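Long-range contacts in intimin (Escherichia coli, PDB 1F00), which acts as a bacterial adhesin of enteropathogenic E. coli, its C-terminal region binding the translocated receptor Tir to attach the bacterium to host cells: residues K7-T12 and A20-V25; G46-S51 and A61-T66; P70-V75 and E90-T95; V118-G123 and N228-Y233. All blocks are in the same frame, centred on the assembly; numbering follows the deposited sequence.

Contact 1: K7-T12 and A20-V25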
# COMPACT_ATOMS: atom_id res chain seq x y z
N LYS A 7 -1.90 11.46 -34.38
CA LYS A 7 -1.17 10.94 -33.22
C LYS A 7 -1.77 11.33 -31.88
O LYS A 7 -2.52 12.30 -31.78
CB LYS A 7 0.27 11.44 -33.25
CG LYS A 7 1.02 11.22 -34.55
CD LYS A 7 2.40 11.87 -34.47
CE LYS A 7 3.22 11.63 -35.73
NZ LYS A 7 4.53 12.32 -35.66
N ALA A 8 -1.41 10.57 -30.85
CA ALA A 8 -1.83 10.83 -29.48
C ALA A 8 -0.53 10.90 -28.69
O ALA A 8 0.33 10.03 -28.85
CB ALA A 8 -2.71 9.70 -28.97
N ASP A 9 -0.37 11.91 -27.84
CA ASP A 9 0.87 12.03 -27.08
C ASP A 9 1.05 10.93 -26.03
O ASP A 9 2.17 10.64 -25.62
CB ASP A 9 0.98 13.40 -26.41
CG ASP A 9 -0.11 13.65 -25.39
OD1 ASP A 9 0.09 14.54 -24.54
OD2 ASP A 9 -1.16 12.98 -25.44
N LYS A 10 -0.04 10.31 -25.60
CA LYS A 10 0.01 9.23 -24.61
C LYS A 10 -1.18 8.29 -24.86
O LYS A 10 -2.22 8.73 -25.34
CB LYS A 10 -0.09 9.79 -23.18
CG LYS A 10 -1.34 10.62 -22.94
CD LYS A 10 -1.70 10.76 -21.46
CE LYS A 10 -0.70 11.57 -20.68
NZ LYS A 10 -1.15 11.76 -19.26
N THR A 11 -1.02 7.02 -24.52
CA THR A 11 -2.10 6.05 -24.73
C THR A 11 -2.82 5.63 -23.45
O THR A 11 -3.70 4.78 -23.47
CB THR A 11 -1.57 4.79 -25.43
OG1 THR A 11 -0.60 4.14 -24.60
CG2 THR A 11 -0.92 5.16 -26.76
N THR A 12 -2.43 6.25 -22.33
CA THR A 12 -3.06 5.95 -21.05
C THR A 12 -3.21 7.25 -20.27
O THR A 12 -2.38 8.15 -20.38
CB THR A 12 -2.22 4.95 -20.23
OG1 THR A 12 -2.17 3.69 -20.91
CG2 THR A 12 -2.83 4.74 -18.87
N ALA A 20 -5.43 14.85 -19.46
CA ALA A 20 -5.81 14.90 -20.86
C ALA A 20 -4.82 14.31 -21.84
O ALA A 20 -3.60 14.38 -21.66
CB ALA A 20 -6.12 16.35 -21.26
N ILE A 21 -5.37 13.72 -22.89
CA ILE A 21 -4.59 13.14 -23.96
C ILE A 21 -4.77 14.09 -25.12
O ILE A 21 -5.90 14.43 -25.49
CB ILE A 21 -5.11 11.74 -24.34
CG1 ILE A 21 -4.87 10.77 -23.16
CG2 ILE A 21 -4.42 11.24 -25.60
CD1 ILE A 21 -5.20 9.32 -23.46
N THR A 22 -3.67 14.56 -25.69
CA THR A 22 -3.76 15.48 -26.81
C THR A 22 -3.52 14.79 -28.14
O THR A 22 -2.53 14.07 -28.32
CB THR A 22 -2.80 16.70 -26.63
OG1 THR A 22 -2.53 17.30 -27.91
CG2 THR A 22 -1.51 16.28 -26.00
N TYR A 23 -4.46 14.98 -29.05
CA TYR A 23 -4.39 14.40 -30.38
C TYR A 23 -3.93 15.46 -31.36
O TYR A 23 -4.39 16.60 -31.32
CB TYR A 23 -5.76 13.87 -30.81
CG TYR A 23 -6.24 12.68 -30.01
CD1 TYR A 23 -6.79 12.85 -28.74
CD2 TYR A 23 -6.14 11.39 -30.52
CE1 TYR A 23 -7.22 11.75 -27.99
CE2 TYR A 23 -6.56 10.29 -29.78
CZ TYR A 23 -7.10 10.48 -28.52
OH TYR A 23 -7.53 9.40 -27.80
N THR A 24 -3.01 15.08 -32.24
CA THR A 24 -2.52 16.01 -33.23
C THR A 24 -2.66 15.42 -34.63
O THR A 24 -2.18 14.32 -34.90
CB THR A 24 -1.03 16.36 -32.98
OG1 THR A 24 -0.88 16.88 -31.64
CG2 THR A 24 -0.56 17.42 -33.97
N VAL A 25 -3.36 16.14 -35.50
CA VAL A 25 -3.54 15.69 -36.88
C VAL A 25 -2.84 16.66 -37.82
O VAL A 25 -2.60 17.82 -37.48
CB VAL A 25 -5.03 15.61 -37.28
CG1 VAL A 25 -5.74 14.53 -36.48
CG2 VAL A 25 -5.70 16.96 -37.07

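Contact 2: G46-S51 and A61-T66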
# COMPACT_ATOMS: atom_id res chain seq x y z
N GLY A 46 -15.50 9.86 -23.27
CA GLY A 46 -14.81 11.03 -22.74
C GLY A 46 -15.33 12.36 -23.25
O GLY A 46 -16.37 12.42 -23.91
N LYS A 47 -14.60 13.42 -22.94
CA LYS A 47 -14.95 14.78 -23.34
C LYS A 47 -13.84 15.44 -24.15
O LYS A 47 -12.71 15.55 -23.69
CB LYS A 47 -15.23 15.65 -22.12
CG LYS A 47 -16.65 15.60 -21.58
CD LYS A 47 -16.85 16.69 -20.52
CE LYS A 47 -18.30 16.80 -20.09
NZ LYS A 47 -18.80 15.55 -19.46
N LEU A 48 -14.18 15.90 -25.35
CA LEU A 48 -13.22 16.57 -26.21
C LEU A 48 -13.22 18.07 -25.92
O LEU A 48 -14.28 18.67 -25.72
CB LEU A 48 -13.57 16.33 -27.68
CG LEU A 48 -13.35 14.92 -28.23
CD1 LEU A 48 -14.12 14.74 -29.53
CD2 LEU A 48 -11.86 14.70 -28.44
N SER A 49 -12.03 18.67 -25.90
CA SER A 49 -11.92 20.10 -25.65
C SER A 49 -12.82 20.86 -26.62
O SER A 49 -13.58 21.75 -26.22
CB SER A 49 -10.46 20.55 -25.83
OG SER A 49 -9.96 20.19 -27.11
N ASN A 50 -12.74 20.50 -27.90
CA ASN A 50 -13.55 21.13 -28.94
C ASN A 50 -13.87 20.09 -30.01
O ASN A 50 -13.06 19.20 -30.28
CB ASN A 50 -12.79 22.30 -29.57
CG ASN A 50 -12.70 23.50 -28.65
OD1 ASN A 50 -13.72 24.07 -28.26
ND2 ASN A 50 -11.48 23.89 -28.30
N SER A 51 -15.04 20.19 -30.62
CA SER A 51 -15.43 19.25 -31.66
C SER A 51 -14.85 19.64 -33.02
O SER A 51 -14.74 18.82 -33.92
CB SER A 51 -16.96 19.16 -31.76
OG SER A 51 -17.51 20.41 -32.14
N ALA A 61 -3.54 20.45 -36.45
CA ALA A 61 -4.75 20.74 -35.69
C ALA A 61 -4.66 19.90 -34.42
O ALA A 61 -4.22 18.75 -34.46
CB ALA A 61 -5.99 20.37 -36.48
N LYS A 62 -5.09 20.46 -33.30
CA LYS A 62 -4.99 19.74 -32.03
C LYS A 62 -6.20 19.88 -31.12
O LYS A 62 -6.86 20.91 -31.10
CB LYS A 62 -3.73 20.24 -31.31
CG LYS A 62 -3.62 19.89 -29.85
CD LYS A 62 -2.42 20.59 -29.21
CE LYS A 62 -1.09 20.03 -29.71
NZ LYS A 62 -0.87 20.18 -31.17
N VAL A 63 -6.47 18.82 -30.36
CA VAL A 63 -7.58 18.79 -29.41
C VAL A 63 -7.20 17.86 -28.26
O VAL A 63 -6.33 17.00 -28.41
CB VAL A 63 -8.88 18.28 -30.05
CG1 VAL A 63 -9.32 19.21 -31.17
CG2 VAL A 63 -8.68 16.86 -30.58
N THR A 64 -7.86 18.02 -27.11
CA THR A 64 -7.57 17.18 -25.95
C THR A 64 -8.78 16.37 -25.51
O THR A 64 -9.93 16.78 -25.74
CB THR A 64 -7.08 18.02 -24.75
OG1 THR A 64 -8.07 19.01 -24.43
CG2 THR A 64 -5.77 18.71 -25.08
N LEU A 65 -8.53 15.23 -24.88
CA LEU A 65 -9.58 14.34 -24.41
C LEU A 65 -9.40 14.00 -22.93
O LEU A 65 -8.28 13.74 -22.48
CB LEU A 65 -9.54 13.03 -25.22
CG LEU A 65 -10.68 12.00 -25.21
CD1 LEU A 65 -10.15 10.68 -25.76
CD2 LEU A 65 -11.22 11.77 -23.81
N THR A 66 -10.50 14.02 -22.19
CA THR A 66 -10.48 13.68 -20.76
C THR A 66 -11.67 12.75 -20.53
O THR A 66 -12.53 12.61 -21.40
CB THR A 66 -10.65 14.93 -19.88
OG1 THR A 66 -11.93 15.52 -20.13
CG2 THR A 66 -9.57 15.95 -20.18

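Contact 3: P70-V75 and E90-T95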
# COMPACT_ATOMS: atom_id res chain seq x y z
N PRO A 70 -13.50 5.07 -16.55
CA PRO A 70 -12.44 4.27 -17.17
C PRO A 70 -12.94 3.53 -18.41
O PRO A 70 -14.15 3.34 -18.57
CB PRO A 70 -12.05 3.31 -16.05
CG PRO A 70 -13.37 3.06 -15.39
CD PRO A 70 -13.95 4.45 -15.29
N GLY A 71 -12.02 3.12 -19.27
CA GLY A 71 -12.40 2.40 -20.47
C GLY A 71 -11.60 2.78 -21.69
O GLY A 71 -10.84 3.75 -21.67
N LYS A 72 -11.74 2.00 -22.76
CA LYS A 72 -11.02 2.30 -23.99
C LYS A 72 -11.75 3.43 -24.70
O LYS A 72 -12.99 3.48 -24.71
CB LYS A 72 -10.98 1.08 -24.92
CG LYS A 72 -10.19 -0.10 -24.39
CD LYS A 72 -9.90 -1.10 -25.52
CE LYS A 72 -9.17 -2.33 -25.01
NZ LYS A 72 -10.04 -3.16 -24.13
N SER A 73 -10.99 4.35 -25.29
CA SER A 73 -11.58 5.48 -25.99
C SER A 73 -11.02 5.55 -27.41
O SER A 73 -9.81 5.43 -27.63
CB SER A 73 -11.27 6.78 -25.25
OG SER A 73 -11.91 7.88 -25.88
N LEU A 74 -11.91 5.75 -28.38
CA LEU A 74 -11.50 5.84 -29.77
C LEU A 74 -11.91 7.17 -30.39
O LEU A 74 -13.09 7.45 -30.59
CB LEU A 74 -12.10 4.69 -30.58
CG LEU A 74 -11.85 4.76 -32.09
CD1 LEU A 74 -10.38 5.04 -32.38
CD2 LEU A 74 -12.30 3.44 -32.71
N VAL A 75 -10.91 8.00 -30.68
CA VAL A 75 -11.13 9.30 -31.29
C VAL A 75 -11.01 9.21 -32.81
O VAL A 75 -10.15 8.48 -33.33
CB VAL A 75 -10.12 10.33 -30.76
CG1 VAL A 75 -10.23 11.63 -31.54
CG2 VAL A 75 -10.36 10.59 -29.28
N GLU A 90 -5.95 3.98 -30.48
CA GLU A 90 -6.83 3.76 -29.34
C GLU A 90 -6.10 4.12 -28.05
O GLU A 90 -4.88 3.93 -27.94
CB GLU A 90 -7.26 2.30 -29.31
CG GLU A 90 -8.35 1.98 -28.31
CD GLU A 90 -8.69 0.50 -28.31
OE1 GLU A 90 -7.82 -0.31 -27.92
OE2 GLU A 90 -9.82 0.15 -28.71
N VAL A 91 -6.83 4.65 -27.08
CA VAL A 91 -6.24 5.03 -25.79
C VAL A 91 -7.11 4.48 -24.66
O VAL A 91 -8.24 4.05 -24.90
CB VAL A 91 -6.14 6.57 -25.64
CG1 VAL A 91 -5.38 7.16 -26.81
CG2 VAL A 91 -7.54 7.18 -25.53
N GLU A 92 -6.59 4.49 -23.44
CA GLU A 92 -7.35 3.98 -22.30
C GLU A 92 -7.30 4.87 -21.07
O GLU A 92 -6.23 5.38 -20.69
CB GLU A 92 -6.83 2.60 -21.89
CG GLU A 92 -6.62 1.62 -23.03
CD GLU A 92 -6.02 0.33 -22.53
OE1 GLU A 92 -6.77 -0.53 -22.02
OE2 GLU A 92 -4.78 0.17 -22.64
N PHE A 93 -8.45 5.05 -20.43
CA PHE A 93 -8.52 5.83 -19.21
C PHE A 93 -8.68 4.83 -18.07
O PHE A 93 -9.38 3.83 -18.21
CB PHE A 93 -9.70 6.81 -19.24
CG PHE A 93 -9.49 7.96 -20.18
CD1 PHE A 93 -9.83 7.86 -21.52
CD2 PHE A 93 -8.91 9.14 -19.72
CE1 PHE A 93 -9.59 8.91 -22.40
CE2 PHE A 93 -8.67 10.20 -20.59
CZ PHE A 93 -9.01 10.09 -21.93
N PHE A 94 -8.02 5.10 -16.95
CA PHE A 94 -8.10 4.21 -15.81
C PHE A 94 -8.48 4.96 -14.54
O PHE A 94 -8.14 6.13 -14.37
CB PHE A 94 -6.76 3.49 -15.61
CG PHE A 94 -6.42 2.51 -16.70
CD1 PHE A 94 -7.06 1.28 -16.77
CD2 PHE A 94 -5.47 2.82 -17.67
CE1 PHE A 94 -6.76 0.37 -17.79
CE2 PHE A 94 -5.16 1.92 -18.69
CZ PHE A 94 -5.81 0.69 -18.75
N THR A 95 -9.21 4.27 -13.67
CA THR A 95 -9.63 4.85 -12.40
C THR A 95 -8.39 5.27 -11.61
O THR A 95 -7.31 4.74 -11.83
CB THR A 95 -10.42 3.81 -11.58
OG1 THR A 95 -11.71 3.62 -12.17
CG2 THR A 95 -10.59 4.28 -10.14

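Contact 4: V118-G123 and N228-Y233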
# COMPACT_ATOMS: atom_id res chain seq x y z
N VAL A 118 0.62 -0.24 18.20
CA VAL A 118 1.41 -1.14 19.04
C VAL A 118 1.75 -2.27 18.08
O VAL A 118 0.86 -2.93 17.54
CB VAL A 118 0.59 -1.69 20.23
CG1 VAL A 118 1.45 -2.62 21.07
CG2 VAL A 118 0.09 -0.53 21.08
N TRP A 119 3.03 -2.49 17.84
CA TRP A 119 3.43 -3.51 16.88
C TRP A 119 4.11 -4.75 17.40
O TRP A 119 5.12 -4.66 18.09
CB TRP A 119 4.40 -2.95 15.83
CG TRP A 119 3.96 -1.77 15.04
CD1 TRP A 119 2.73 -1.19 14.99
CD2 TRP A 119 4.79 -1.03 14.13
NE1 TRP A 119 2.73 -0.13 14.11
CE2 TRP A 119 3.99 -0.01 13.57
CE3 TRP A 119 6.13 -1.13 13.74
CZ2 TRP A 119 4.49 0.91 12.64
CZ3 TRP A 119 6.63 -0.21 12.82
CH2 TRP A 119 5.81 0.79 12.28
N LEU A 120 3.55 -5.91 17.07
CA LEU A 120 4.20 -7.15 17.42
C LEU A 120 5.31 -7.13 16.36
O LEU A 120 5.02 -6.95 15.18
CB LEU A 120 3.27 -8.34 17.16
CG LEU A 120 3.89 -9.73 17.25
CD1 LEU A 120 4.43 -9.97 18.66
CD2 LEU A 120 2.83 -10.78 16.90
N GLN A 121 6.57 -7.26 16.76
CA GLN A 121 7.62 -7.23 15.74
C GLN A 121 7.41 -8.35 14.72
O GLN A 121 7.16 -9.50 15.09
CB GLN A 121 9.02 -7.37 16.36
CG GLN A 121 10.11 -7.05 15.34
CD GLN A 121 11.53 -7.17 15.90
OE1 GLN A 121 12.41 -6.40 15.53
NE2 GLN A 121 11.75 -8.15 16.76
N TYR A 122 7.52 -7.99 13.45
CA TYR A 122 7.34 -8.94 12.35
C TYR A 122 5.88 -9.33 12.17
O TYR A 122 5.56 -10.32 11.52
CB TYR A 122 8.22 -10.17 12.57
CG TYR A 122 9.69 -9.79 12.64
CD1 TYR A 122 10.51 -10.29 13.65
CD2 TYR A 122 10.23 -8.87 11.75
CE1 TYR A 122 11.84 -9.87 13.77
CE2 TYR A 122 11.55 -8.44 11.85
CZ TYR A 122 12.35 -8.95 12.87
OH TYR A 122 13.66 -8.52 12.98
N GLY A 123 4.99 -8.53 12.75
CA GLY A 123 3.57 -8.76 12.57
C GLY A 123 3.35 -8.40 11.11
O GLY A 123 4.16 -7.65 10.54
N ASN A 228 1.66 -16.88 16.39
CA ASN A 228 2.14 -17.90 15.47
C ASN A 228 1.40 -17.95 14.14
O ASN A 228 1.57 -18.89 13.36
CB ASN A 228 2.15 -19.28 16.13
CG ASN A 228 0.78 -19.75 16.55
OD1 ASN A 228 0.61 -20.90 16.94
ND2 ASN A 228 -0.21 -18.87 16.49
N LYS A 229 0.57 -16.95 13.88
CA LYS A 229 -0.15 -16.86 12.61
C LYS A 229 0.78 -16.12 11.65
O LYS A 229 0.57 -16.11 10.44
CB LYS A 229 -1.45 -16.07 12.78
CG LYS A 229 -2.57 -16.87 13.41
CD LYS A 229 -3.02 -17.98 12.47
CE LYS A 229 -4.15 -18.78 13.11
NZ LYS A 229 -5.24 -17.88 13.59
N TYR A 230 1.81 -15.50 12.22
CA TYR A 230 2.79 -14.76 11.44
C TYR A 230 4.01 -15.62 11.16
O TYR A 230 4.52 -16.32 12.03
CB TYR A 230 3.17 -13.47 12.18
CG TYR A 230 1.95 -12.62 12.45
CD1 TYR A 230 1.29 -12.68 13.67
CD2 TYR A 230 1.38 -11.85 11.43
CE1 TYR A 230 0.08 -12.01 13.87
CE2 TYR A 230 0.17 -11.18 11.62
CZ TYR A 230 -0.47 -11.27 12.84
OH TYR A 230 -1.69 -10.65 13.00
N GLU A 231 4.45 -15.56 9.90
CA GLU A 231 5.59 -16.33 9.41
C GLU A 231 6.74 -16.47 10.39
O GLU A 231 7.22 -17.58 10.65
CB GLU A 231 6.10 -15.69 8.11
CG GLU A 231 7.22 -16.43 7.41
CD GLU A 231 6.84 -17.85 7.04
OE1 GLU A 231 5.66 -18.08 6.69
OE2 GLU A 231 7.72 -18.73 7.09
N TYR A 232 7.17 -15.35 10.95
CA TYR A 232 8.29 -15.34 11.89
C TYR A 232 8.14 -16.24 13.11
O TYR A 232 9.12 -16.81 13.57
CB TYR A 232 8.56 -13.91 12.35
CG TYR A 232 9.80 -13.76 13.20
CD1 TYR A 232 11.07 -13.70 12.63
CD2 TYR A 232 9.70 -13.66 14.59
CE1 TYR A 232 12.21 -13.52 13.42
CE2 TYR A 232 10.83 -13.49 15.39
CZ TYR A 232 12.08 -13.42 14.80
OH TYR A 232 13.18 -13.21 15.59
N TYR A 233 6.93 -16.35 13.65
CA TYR A 233 6.71 -17.16 14.85
C TYR A 233 5.94 -18.46 14.58
O TYR A 233 5.48 -19.12 15.51
CB TYR A 233 5.93 -16.36 15.91
CG TYR A 233 6.46 -14.97 16.19
CD1 TYR A 233 6.02 -13.87 15.47
CD2 TYR A 233 7.41 -14.76 17.20
CE1 TYR A 233 6.50 -12.58 15.74
CE2 TYR A 233 7.90 -13.48 17.48
CZ TYR A 233 7.44 -12.39 16.75
OH TYR A 233 7.92 -11.13 17.02
O HOH W 1 6.42 -12.67 10.15

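Contact 1: K7-T12 and A20-V25
The Tyr23 ring is met obliquely by the methyl of Ala8, whose CB stands 4.0 Å from Tyr23 CE2, and by the carbonyl O of Lys7, which also takes a CA-H...O contact from Tyr23. The other flat group is the Asp9 carboxylate, and here the approach is from above: the N-H of Thr22 reaches OD2 at 3.0 Å from a direction 49° out of the carboxylate plane. Asp9 carries CG between its own backbone N and carbonyl carbon (chi1 64°), which swings the carboxylate across to the neighbouring strand. Its backbone N donates to Thr22 O at 3.1 Å, so main chain and side chain of one aspartate grip both the backbone N-H and the backbone O of Thr22. Two residues before Asp9, Lys7 exchanges two backbone bonds with Thr24, each 2.9 Å. This is the edge of an immunoglobulin-like sandwich where the first strand, 2-8, ends against strand 21-29; the chain then goes over to the other sheet, where strand 12-14 runs parallel to strand 91-94, much like the A to A' switch of Ig domains. Beyond Asp9, the aliphatic part of Lys10 crosses Ile21, Lys10 CG lying 3.5 Å from Ile21 CG1, while Lys10 NZ goes on to a salt bridge with Asp19. Ile21 CG2 comes within 3.3 Å of Lys10 O, a buried carbonyl without a hydrogen-bonding partner in the model.

Contact 2: G46-S51 and A61-T66
Lys47 and Thr66 form an antiparallel hydrogen-bonded pair, Lys47 N to Thr66 O at 2.7 Å and Thr66 N to Lys47 O at 3.1 Å, followed by the non-hydrogen-bonded pair of Leu48 and Leu65. One step on, Ser49 N still donates to Thr64 O at 2.8 Å, but the return bond goes to a side chain: Ser49 OG accepts the N-H of Thr64 at 3.0 Å and nearly straight, 174° at the hydrogen. Ser49 holds OG between its backbone N and carbonyl carbon (chi1 55°), and there the hydroxyl does the work that a backbone carbonyl would do in a continuing strand. Its CB lies 3.2 Å from Thr64 OG1, while OG also rests near CB of Val63. Leu48 leans its CD2 branch toward strand 60-66 on the face it shares with Leu65, 4.3 Å from Leu65 CB and close to Val63 CG2. At the other end Leu65 CD2 packs on the CA of Gly46, 3.8 Å away, and that CA also lies against Thr66 O. Strand 47-48 thus lies along strand 60-66, whose other side is bonded to strand 21-29, giving the sheet order 2-8, 21-29, 60-66, 47-48 in the Ig-like sandwich. Leu48, Val63 and Leu65 face strand 38-43 of the second sheet, with Leu65 also reaching Ser73 and Val75 of strand 71-79.

Contact 3: P70-V75 and E90-T95
Ser73 turns OG anti to its backbone N (chi1 -176°), carrying the hydroxyl off to Leu45 O and leaving CB to meet strand 91-94, 3.8 Å from Val91 CG2. The same CB sits in the plane of the Phe93 ring at its edge, 3.9 Å from CE1. On the face that carries Lys72 and Glu92, Glu90, with CG likewise anti to N (chi1 -171°), crosses Lys72 obliquely, so that its carboxylate meets the lysine's methylenes: Glu90 OE1 is 3.3 Å from Lys72 CD. The ammonium stays farther off, Lys72 NZ being 4.7 Å from Glu92 OE1, and the Glu92 chain runs alongside that of Lys72. These opposite charges probably attract, but without direct contact. Beneath them two hydrogen-bonded pairs, Gly71 with Phe93 and Ser73 with Val91, form an antiparallel pairing that by topology probably corresponds to strands F and G of an immunoglobulin fold. Strand 91-94 also takes strand 12-14 alongside in parallel, while Val91 and Phe93 pack inward on Ile21, Tyr23 and Leu65 of the facing sheet. Just before strand 71-79 and after strand 91-94, Pro70 and Thr95 lie side by side, Pro70 CG 3.7 Å from Thr95 OG1.

Contact 4: V118-G123 and N228-Y233
Tyr233 OH donates to the backbone O of Gln121 at 2.6 Å, a short bond reaching the carbonyl from 25° out of its plane. That oxygen lies at the edge and near the plane of the Tyr233 ring. Gln121 belongs to the type II turn Leu120 to Gly123, whose other corner, Tyr122, meets Tyr232 ring to ring: the planes are at 44°, and Tyr122 CD1 sits over the centre of the Tyr232 ring, 3.6 Å from Tyr232 CG. A water donates to Tyr122 O and accepts from Tyr232 N, each at 2.9 Å. Gly123 offers its CA to one face of Tyr230, 4.3 Å from the ring centroid, a CH-pi contact. Leu120 crosses Tyr230 obliquely, Leu120 CD2 4.1 Å from Tyr230 CD1, and runs past Tyr233 in the opposite direction. The Tyr230 hydroxyl bonds to Trp224 O and Gly108 N. Strand 118-120 runs parallel to strand 184-190, and the turn hands the chain to strand 124-130 of the Ig-like domain; 228-233 is a loop of the C-type lectin-like domain. With a hydroxyl and a water taking both corner carbonyls and aromatic rings packed on the turn, the chemistry is consistent with a closely fitted domain junction.

Following the chain, contact 1 closes the short loop between residues 12 and 20, contact 2 the loop from 51 to 61, and contact 3 the longer excursion from 75 to 90. They stand in series, with neither nesting nor crossing, yet they join in space: strands 21-29 and 60-66 are neighbours in one sheet, linking contacts 1 and 2, and contact 3 lies in the facing sheet, its centre about 11 and 13 Å from theirs. All three build the first Ig-like domain of this fragment. Contact 4 opens afterwards, about 43 Å from contact 3 between centres, and spans about a hundred residues to tie the turn entering the second Ig-like domain to a loop of the lectin-like one.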